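Local coordinates for NIF3-related protein (PDB 2GX8) that is of unknown function but, as a NIF3-family protein, binds a pair of zinc ions in a conserved dimetal site and carries a probably regulatory domain, at residues Ile28-Gly31 / His32-Ile35; Ala125-Thr128 / Asn129-Ala133; Pro355-Asn358 / Val359-Val362. All coordinates share one frame; numbering follows the deposited sequence.

Interaction 1 (Ile28-Gly31 / His32-Ile35); sequences IPNG and HEII
N30 turns its amide back over the first turn of helix 31-38 and meets E33 there, the arrangement of a classic asparagine N-cap. CG of N30 sits between its own backbone N and carbonyl carbon (chi1 70°), and this fold brings OD1 round to the start of the helix. The bond from E33 N to N30 OD1 is 3.0 Å long and arrives almost in line with the side-chain C=O, satisfying an amide that has no earlier helical carbonyl to reach. Only weak backbone bonds, from the N of E33 and of I34, go to the carbonyl of N30, so the side chain is the firmer grip at this end.

The E33 side chain crosses that of N30 at about a right angle. Its CG lies 3.2 Å from N30 OD1, and the carboxylate is turned 68° from the plane of the amide. Running out extended, E33 sets OE1 against the ring of P29, with OE1 3.6 Å from P29 CB, while the charge itself is answered by a salt bridge to K27.

On the apolar side, P29 meets I34, whose buried side chain also touches V64. The helical i to i+4 pattern begins weakly from I34 N to N30 O and is firm one residue on, where I35 N donates to G31 O at 2.9 Å. P29 closes the apolar contact with CG, 3.8 Å from I34 CD1.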
loop_
_atom_site.group_PDB
_atom_site.type_symbol
_atom_site.label_atom_id
_atom_site.label_comp_id
_atom_site.label_asym_id
_atom_site.label_seq_id
_atom_site.Cartn_x
_atom_site.Cartn_y
_atom_site.Cartn_z
ATOM N N ILE C 28 43.565 26.801 4.517
ATOM C CA ILE C 28 42.192 27.071 4.088
ATOM C C ILE C 28 41.636 25.704 3.701
ATOM O O ILE C 28 42.150 25.051 2.784
ATOM C CB ILE C 28 42.097 28.044 2.892
ATOM C CG1 ILE C 28 42.772 29.382 3.213
ATOM C CG2 ILE C 28 40.647 28.280 2.518
ATOM C CD1 ILE C 28 42.707 30.394 2.078
ATOM N N PRO C 29 40.597 25.255 4.414
ATOM C CA PRO C 29 40.023 23.940 4.199
ATOM C C PRO C 29 39.022 23.922 3.075
ATOM O O PRO C 29 38.611 24.975 2.596
ATOM C CB PRO C 29 39.257 23.705 5.493
ATOM C CG PRO C 29 38.766 25.049 5.839
ATOM C CD PRO C 29 39.890 25.986 5.480
ATOM N N ASN C 30 38.636 22.725 2.657
ATOM C CA ASN C 30 37.599 22.606 1.667
ATOM C C ASN C 30 36.284 22.322 2.396
ATOM O O ASN C 30 36.279 22.137 3.611
ATOM C CB ASN C 30 37.957 21.585 0.574
ATOM C CG ASN C 30 37.945 20.154 1.058
ATOM O OD1 ASN C 30 37.329 19.821 2.059
ATOM N ND2 ASN C 30 38.599 19.288 0.314
ATOM N N GLY C 31 35.172 22.307 1.677
ATOM C CA GLY C 31 33.878 22.053 2.306
ATOM C C GLY C 31 33.794 20.726 3.042
ATOM O O GLY C 31 33.227 20.667 4.145
ATOM N N HIS C 32 34.396 19.681 2.457
ATOM C CA HIS C 32 34.350 18.323 3.011
ATOM C C HIS C 32 34.909 18.203 4.406
ATOM O O HIS C 32 34.371 17.467 5.233
ATOM C CB HIS C 32 35.096 17.331 2.136
ATOM C CG HIS C 32 34.459 17.077 0.813
ATOM N ND1 HIS C 32 33.162 16.633 0.689
ATOM C CD2 HIS C 32 34.970 17.114 -0.440
ATOM C CE1 HIS C 32 32.881 16.464 -0.592
ATOM N NE2 HIS C 32 33.965 16.737 -1.297
ATOM N N GLU C 33 36.002 18.918 4.642
ATOM C CA GLU C 33 36.687 18.935 5.912
ATOM C C GLU C 33 35.808 19.580 6.951
ATOM O O GLU C 33 35.604 19.017 8.024
ATOM C CB GLU C 33 37.975 19.717 5.775
ATOM C CG GLU C 33 38.894 19.114 4.729
ATOM C CD GLU C 33 40.252 19.803 4.661
ATOM O OE1 GLU C 33 40.690 20.381 5.713
ATOM O OE2 GLU C 33 40.879 19.745 3.562
ATOM N N ILE C 34 35.295 20.761 6.636
ATOM C CA ILE C 34 34.387 21.472 7.542
ATOM C C ILE C 34 33.198 20.602 7.900
ATOM O O ILE C 34 32.905 20.382 9.065
ATOM C CB ILE C 34 33.937 22.790 6.907
ATOM C CG1 ILE C 34 35.191 23.652 6.705
ATOM C CG2 ILE C 34 32.884 23.492 7.768
ATOM C CD1 ILE C 34 34.966 24.925 5.982
ATOM N N ILE C 35 32.534 20.090 6.876
ATOM C CA ILE C 35 31.384 19.213 7.032
ATOM C C ILE C 35 31.740 17.989 7.856
ATOM O O ILE C 35 30.982 17.590 8.732
ATOM C CB ILE C 35 30.803 18.855 5.640
ATOM C CG1 ILE C 35 30.133 20.097 5.065
ATOM C CG2 ILE C 35 29.840 17.697 5.692
ATOM C CD1 ILE C 35 29.188 20.759 6.034
#

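Interaction 2 (Ala125-Thr128 / Asn129-Ala133); sequences AAHT and NVDVA. With ZN (zinc ion), chain M.
Two oxygens that can only accept, H127 O and D131 OD2, lie just 3.1 Å apart, a closeness that the neighbouring zinc ion probably makes tolerable. The carboxylate of D131 is drawn to the metal through OD1, which binds zinc at 2.3 Å; OD2 makes at most a long, weak contact with the ion, at 2.8 Å, and is the oxygen turned back toward the H127 carbonyl. CG of D131 lies beside its own backbone N (chi1 -73°), which carries the carboxylate back along the start of the helix. H92 and E360 complete the protein ligands of this zinc.

The H127 imidazole stands across the carboxylate, the two planes 76° apart, with CD2 3.9 Å from D131 OD2. It approaches the ion without binding it. Its ND1 is instead held by D51, which also takes a hydrogen bond with T128 OG1, and the ring packs edge-to-face with H92, a zinc ligand whose ND1 is hydrogen-bonded to A126 O, a second-shell contact.

The chain here leaves strand 122-125 of the five-stranded mixed sheet and enters the short helix 128-132, a strand-to-helix turn that delivers D131 to the dimetal site of the NIF3 fold. V130 N donates to H127 O at 3.0 Å from well above the carbonyl plane, whereas V132 N reaches T128 O nearly in line with the C=O. Away from the carboxylate, A126 CB rests against V130 CG2 at 3.6 Å, and both residues pack on F38 of helix 31-38.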
loop_
_atom_site.group_PDB
_atom_site.type_symbol
_atom_site.label_atom_id
_atom_site.label_comp_id
_atom_site.label_asym_id
_atom_site.label_seq_id
_atom_site.Cartn_x
_atom_site.Cartn_y
_atom_site.Cartn_z
ATOM N N ALA C 125 22.075 20.486 4.717
ATOM C CA ALA C 125 21.005 20.433 5.723
ATOM C C ALA C 125 21.367 19.591 6.935
ATOM O O ALA C 125 21.861 18.473 6.806
ATOM C CB ALA C 125 19.728 19.940 5.121
ATOM N N ALA C 126 21.120 20.141 8.115
ATOM C CA ALA C 126 21.335 19.425 9.362
ATOM C C ALA C 126 20.036 19.510 10.134
ATOM O O ALA C 126 19.884 20.377 10.998
ATOM C CB ALA C 126 22.401 20.094 10.119
ATOM N N HIS C 127 19.092 18.627 9.828
ATOM C CA HIS C 127 17.780 18.729 10.443
ATOM C C HIS C 127 17.601 17.968 11.753
ATOM O O HIS C 127 18.070 18.439 12.781
ATOM C CB HIS C 127 16.657 18.510 9.406
ATOM C CG HIS C 127 15.287 18.895 9.890
ATOM N ND1 HIS C 127 14.137 18.252 9.468
ATOM C CD2 HIS C 127 14.887 19.822 10.794
ATOM C CE1 HIS C 127 13.088 18.776 10.079
ATOM N NE2 HIS C 127 13.515 19.724 10.896
ATOM N N THR C 128 16.956 16.803 11.746
ATOM C CA THR C 128 16.707 16.116 13.018
ATOM C C THR C 128 17.952 15.706 13.779
ATOM O O THR C 128 17.897 15.528 14.992
ATOM C CB THR C 128 15.740 14.935 12.915
ATOM O OG1 THR C 128 16.146 14.103 11.828
ATOM C CG2 THR C 128 14.294 15.431 12.708
ATOM N N ASN C 129 19.066 15.544 13.088
ATOM C CA ASN C 129 20.306 15.235 13.806
ATOM C C ASN C 129 20.741 16.358 14.801
ATOM O O ASN C 129 21.420 16.082 15.777
ATOM C CB ASN C 129 21.445 14.802 12.848
ATOM C CG ASN C 129 21.742 15.835 11.734
ATOM O OD1 ASN C 129 22.902 16.126 11.450
ATOM N ND2 ASN C 129 20.699 16.378 11.108
ATOM N N VAL C 130 20.330 17.603 14.550
ATOM C CA VAL C 130 20.642 18.746 15.427
ATOM C C VAL C 130 19.577 18.859 16.560
ATOM O O VAL C 130 19.815 19.450 17.612
ATOM C CB VAL C 130 20.828 20.066 14.600
ATOM C CG1 VAL C 130 21.042 21.287 15.485
ATOM C CG2 VAL C 130 22.004 19.922 13.648
ATOM N N ASP C 131 18.414 18.248 16.335
ATOM C CA ASP C 131 17.333 18.203 17.310
ATOM C C ASP C 131 17.634 17.167 18.385
ATOM O O ASP C 131 17.386 17.387 19.574
ATOM C CB ASP C 131 16.039 17.790 16.607
ATOM C CG ASP C 131 15.474 18.876 15.731
ATOM O OD1 ASP C 131 14.955 19.857 16.303
ATOM O OD2 ASP C 131 15.483 18.736 14.483
ATOM N N VAL C 132 18.172 16.037 17.920
ATOM C CA VAL C 132 18.495 14.851 18.725
ATOM C C VAL C 132 19.813 14.934 19.497
ATOM O O VAL C 132 19.892 14.511 20.641
ATOM C CB VAL C 132 18.565 13.595 17.793
ATOM C CG1 VAL C 132 18.918 12.335 18.579
ATOM C CG2 VAL C 132 17.259 13.396 17.028
ATOM N N ALA C 133 20.848 15.482 18.869
ATOM C CA ALA C 133 22.187 15.513 19.470
ATOM C C ALA C 133 22.367 16.376 20.714
ATOM O O ALA C 133 21.742 17.434 20.828
ATOM C CB ALA C 133 23.224 15.905 18.425
HETATM ZN ZN ZN M . 14.352 21.288 14.635
#

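Interaction 3 (Pro355-Asn358 / Val359-Val362); sequences PGHN and VEKV. With ZN (zinc ion), chain L; ZN (zinc ion), chain M.
E360 reaches past H357 to the paired zinc ions from a short 3-10 segment, residues 357-361, that leads into helix 362-377 and supplies two ligand residues of the NIF3 dimetal site. Its CB and CG pass alongside H357 O, CG coming to 3.5 Å. The chain then runs extended (chi2 -173°) and brings CD to the side of the zinc pair, about equally far from both. OE1 binds one zinc at 2.5 Å, OE2 the other at 2.2 Å, bridging the pair.

H357 NE2 joins OE1 on the first zinc with a bond of 2.1 Å. E360 OE1 lies at the edge of the imidazole, near its plane, although the ring and carboxylate planes are turned 78° apart. D336 accepts from H357 ND1 and so fixes the ring's rotation, while Y339 of the second subunit stacks on it. H93 supplies the third protein ligand of this ion.

Three i to i+3 backbone bonds, the 3-10 pattern, tie the segment together: V359 N to G356 O, E360 N to H357 O and K361 N to N358 O. V359 presses CG1 against P355 CB at 3.6 Å, their side chains crossing at about a right angle. K361 crosses N358 likewise, its NZ also bonding to L292 O. N358 OD1 hydrogen-bonds to Y339 OH of the second subunit. One water accepts from N358 ND2 at 2.6 Å and from K361 NZ at 2.8 Å.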
loop_
_atom_site.group_PDB
_atom_site.type_symbol
_atom_site.label_atom_id
_atom_site.label_comp_id
_atom_site.label_asym_id
_atom_site.label_seq_id
_atom_site.Cartn_x
_atom_site.Cartn_y
_atom_site.Cartn_z
ATOM N N PRO C 355 5.755 29.354 21.856
ATOM C CA PRO C 355 6.438 30.585 21.519
ATOM C C PRO C 355 6.728 30.643 20.019
ATOM O O PRO C 355 7.291 31.618 19.555
ATOM C CB PRO C 355 7.740 30.462 22.297
ATOM C CG PRO C 355 8.012 28.972 22.376
ATOM C CD PRO C 355 6.692 28.268 22.216
ATOM N N GLY C 356 6.339 29.616 19.260
ATOM C CA GLY C 356 6.573 29.585 17.828
ATOM C C GLY C 356 7.750 28.694 17.484
ATOM O O GLY C 356 8.725 28.585 18.244
ATOM N N HIS C 357 7.656 28.059 16.318
ATOM C CA HIS C 357 8.673 27.166 15.793
ATOM C C HIS C 357 10.019 27.920 15.656
ATOM O O HIS C 357 11.082 27.353 15.836
ATOM C CB HIS C 357 8.194 26.706 14.412
ATOM C CG HIS C 357 8.907 25.520 13.851
ATOM N ND1 HIS C 357 8.234 24.489 13.228
ATOM C CD2 HIS C 357 10.224 25.214 13.765
ATOM C CE1 HIS C 357 9.100 23.600 12.779
ATOM N NE2 HIS C 357 10.317 24.007 13.113
ATOM N N ASN C 358 9.950 29.214 15.375
ATOM C CA ASN C 358 11.135 30.015 15.163
ATOM C C ASN C 358 12.051 30.158 16.364
ATOM O O ASN C 358 13.126 30.698 16.206
ATOM C CB ASN C 358 10.756 31.390 14.626
ATOM C CG ASN C 358 11.946 32.188 14.144
ATOM O OD1 ASN C 358 12.487 31.934 13.061
ATOM N ND2 ASN C 358 12.341 33.183 14.927
ATOM N N VAL C 359 11.660 29.680 17.547
ATOM C CA VAL C 359 12.554 29.772 18.698
ATOM C C VAL C 359 13.773 28.849 18.543
ATOM O O VAL C 359 14.710 28.919 19.324
ATOM C CB VAL C 359 11.838 29.546 20.070
ATOM C CG1 VAL C 359 10.670 30.497 20.207
ATOM C CG2 VAL C 359 11.376 28.113 20.237
ATOM N N GLU C 360 13.738 27.971 17.545
ATOM C CA GLU C 360 14.874 27.107 17.216
ATOM C C GLU C 360 16.039 27.893 16.650
ATOM O O GLU C 360 17.089 27.352 16.388
ATOM C CB GLU C 360 14.494 26.105 16.153
ATOM C CG GLU C 360 13.632 25.031 16.663
ATOM C CD GLU C 360 13.434 23.973 15.599
ATOM O OE1 GLU C 360 13.239 24.335 14.417
ATOM O OE2 GLU C 360 13.500 22.777 15.945
ATOM N N LYS C 361 15.824 29.178 16.432
ATOM C CA LYS C 361 16.843 30.073 15.940
ATOM C C LYS C 361 18.075 30.083 16.870
ATOM O O LYS C 361 19.145 30.531 16.467
ATOM C CB LYS C 361 16.229 31.470 15.829
ATOM C CG LYS C 361 15.855 32.061 17.185
ATOM C CD LYS C 361 15.337 33.455 17.035
ATOM C CE LYS C 361 15.045 34.117 18.385
ATOM N NZ LYS C 361 13.713 33.828 18.912
ATOM N N VAL C 362 17.929 29.580 18.106
ATOM C CA VAL C 362 19.041 29.559 19.103
ATOM C C VAL C 362 20.164 28.681 18.620
ATOM O O VAL C 362 21.287 28.741 19.071
ATOM C CB VAL C 362 18.585 28.998 20.446
ATOM C CG1 VAL C 362 17.710 29.993 21.146
ATOM C CG2 VAL C 362 17.870 27.645 20.247
HETATM ZN ZN ZN L . 12.083 22.848 12.769
HETATM ZN ZN ZN M . 14.352 21.288 14.635
HETATM O O HOH W 1 11.412 33.659 17.254
#

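Interactions 2 and 3 supply ligands to one dimetal site from distant parts of the sequence. Their centres are 15 Å apart, yet they touch where D131 OD1 and E360 OE2 come within 3.3 Å, two carboxylate oxygens held together by the zinc they share; H92 and H93, neighbours in sequence, serve one ion each. Interaction 1 has no part in metal binding. Its nearest atoms are about 7 Å from interaction 2 and about 17 Å from interaction 3, but the helix it caps runs on to F38, against which A126 and V130 pack. The N-cap thus starts a helix whose far end packs on the 125-133 turn.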